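Local coordinates for protein cyclic GMP-AMP synthase-like receptor (Tribolium castaneum, PDB 7LT2) that senses double-stranded RNA in the cytoplasm and, once triggered, joins ATP and GTP into the cyclic dinucleotide 2',3'-cGAMP as an innate immune alarm, at residues A[136-139]-A[140-144]. Sequence-based numbering, arbitrary orientation.
Sequences RWME and SLVQK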
loop_
_atom_site.group_PDB
_atom_site.type_symbol
_atom_site.label_atom_id
_atom_site.label_comp_id
_atom_site.label_asym_id
_atom_site.label_seq_id
_atom_site.Cartn_x
_atom_site.Cartn_y
_atom_site.Cartn_z
ATOM N N ARG A 136 -13.314 13.483 -6.604
ATOM C CA ARG A 136 -13.917 14.754 -6.211
ATOM C C ARG A 136 -15.032 14.542 -5.196
ATOM O O ARG A 136 -15.191 15.340 -4.264
ATOM C CB ARG A 136 -14.443 15.496 -7.441
ATOM C CG ARG A 136 -13.340 15.982 -8.355
ATOM C CD ARG A 136 -13.847 16.987 -9.374
ATOM N NE ARG A 136 -14.728 16.372 -10.358
ATOM C CZ ARG A 136 -14.308 15.731 -11.440
ATOM N NH1 ARG A 136 -13.018 15.579 -11.697
ATOM N NH2 ARG A 136 -15.203 15.234 -12.288
ATOM N N TRP A 137 -15.806 13.467 -5.357
ATOM C CA TRP A 137 -16.878 13.174 -4.413
ATOM C C TRP A 137 -16.323 12.882 -3.027
ATOM O O TRP A 137 -16.839 13.389 -2.024
ATOM C CB TRP A 137 -17.705 11.996 -4.924
ATOM C CG TRP A 137 -18.796 11.548 -4.007
ATOM C CD1 TRP A 137 -20.047 12.079 -3.903
ATOM C CD2 TRP A 137 -18.744 10.455 -3.087
ATOM N NE1 TRP A 137 -20.778 11.387 -2.964
ATOM C CE2 TRP A 137 -20.000 10.383 -2.451
ATOM C CE3 TRP A 137 -17.761 9.525 -2.742
ATOM C CZ2 TRP A 137 -20.295 9.425 -1.484
ATOM C CZ3 TRP A 137 -18.053 8.574 -1.779
ATOM C CH2 TRP A 137 -19.311 8.531 -1.163
ATOM N N MET A 138 -15.260 12.076 -2.949
ATOM C CA MET A 138 -14.685 11.750 -1.648
ATOM C C MET A 138 -14.038 12.973 -1.005
ATOM O O MET A 138 -14.178 13.190 0.203
ATOM C CB MET A 138 -13.670 10.613 -1.795
ATOM C CG MET A 138 -12.983 10.217 -0.499
ATOM S SD MET A 138 -14.144 9.643 0.763
ATOM C CE MET A 138 -14.622 8.054 0.097
ATOM N N GLU A 139 -13.330 13.784 -1.796
ATOM C CA GLU A 139 -12.738 15.013 -1.275
ATOM C C GLU A 139 -13.805 15.919 -0.669
ATOM O O GLU A 139 -13.628 16.456 0.430
ATOM C CB GLU A 139 -11.977 15.732 -2.394
ATOM C CG GLU A 139 -11.528 17.140 -2.059
ATOM C CD GLU A 139 -10.918 17.852 -3.260
ATOM O OE1 GLU A 139 -10.941 17.284 -4.373
ATOM O OE2 GLU A 139 -10.416 18.984 -3.089
ATOM N N SER A 140 -14.929 16.090 -1.371
ATOM C CA SER A 140 -16.020 16.904 -0.844
ATOM C C SER A 140 -16.563 16.327 0.459
ATOM O O SER A 140 -16.795 17.065 1.425
ATOM C CB SER A 140 -17.127 17.019 -1.895
ATOM O OG SER A 140 -18.273 17.655 -1.367
ATOM N N LEU A 141 -16.747 15.005 0.513
ATOM C CA LEU A 141 -17.266 14.373 1.723
ATOM C C LEU A 141 -16.296 14.518 2.892
ATOM O O LEU A 141 -16.717 14.760 4.030
ATOM C CB LEU A 141 -17.562 12.898 1.450
ATOM C CG LEU A 141 -18.010 12.037 2.627
ATOM C CD1 LEU A 141 -19.218 12.648 3.335
ATOM C CD2 LEU A 141 -18.314 10.635 2.136
ATOM N N VAL A 142 -14.995 14.380 2.634
ATOM C CA VAL A 142 -14.009 14.554 3.695
ATOM C C VAL A 142 -14.027 15.985 4.226
ATOM O O VAL A 142 -14.002 16.206 5.444
ATOM C CB VAL A 142 -12.616 14.134 3.194
ATOM C CG1 VAL A 142 -11.546 14.523 4.205
ATOM C CG2 VAL A 142 -12.597 12.623 2.949
ATOM N N GLN A 143 -14.091 16.978 3.328
ATOM C CA GLN A 143 -14.183 18.373 3.758
ATOM C C GLN A 143 -15.438 18.606 4.591
ATOM O O GLN A 143 -15.388 19.242 5.651
ATOM C CB GLN A 143 -14.175 19.306 2.540
ATOM C CG GLN A 143 -12.867 19.340 1.759
ATOM C CD GLN A 143 -11.816 20.220 2.412
ATOM O OE1 GLN A 143 -12.006 20.718 3.518
ATOM N NE2 GLN A 143 -10.696 20.412 1.724
ATOM N N LYS A 144 -16.578 18.107 4.110
ATOM C CA LYS A 144 -17.829 18.244 4.847
ATOM C C LYS A 144 -17.702 17.670 6.250
ATOM O O LYS A 144 -18.166 18.276 7.225
ATOM C CB LYS A 144 -18.953 17.551 4.074
ATOM C CG LYS A 144 -20.351 17.795 4.602
ATOM C CD LYS A 144 -21.368 17.042 3.756
ATOM C CE LYS A 144 -22.791 17.298 4.237
ATOM N NZ LYS A 144 -23.769 16.681 3.295
#
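Met138 O accepts the backbone N-H of Val142 in the shortest of four successive i to i+4 bonds, 2.8 Å from Val142 N to Met138 O. The same carbonyl oxygen also meets a methyl, Val142 CG2, at 3.2 Å, because Val142 keeps that branch beside its own backbone N while CG1 lies anti to it (chi1 171°). The other three bonds run from Ser140 N to Arg136 O, from Leu141 N to Trp137 O and from Gln143 N to Glu139 O, each 3.0 Å long. Side chains follow the same four-residue spacing. On the buried side the Met138 thioether brings SD to 4.0 Å from Val142 CG2; an unbranched, flexible chain fits beside a compact beta-branched neighbour. Leu141 runs alongside Trp137 in the same direction, the indole CH2 of Trp137 standing 4.0 Å from Leu141 CD2. The broad ring and the forked leucine suit a large apolar surface, which Met39 of helix 18-42 and Phe46 of helix 44-49 continue. Arg136, Ser140 and Lys144, polar or charged, suit the exposed side; Lys144 NZ reaches the carbonyl oxygen of Gln42. Gln143 CG, set beside its own backbone N (chi1 -67°), lies 3.3 Å from Glu139 O. Met138 and Val142 also touch Ala196 and Leu194 of strand 188-200, which carries Asp193, a probable catalytic metal ligand. This is an amphipathic alpha-helix, packed against helix 18-42 and the central sheet of the Mab-21 nucleotidyltransferase fold.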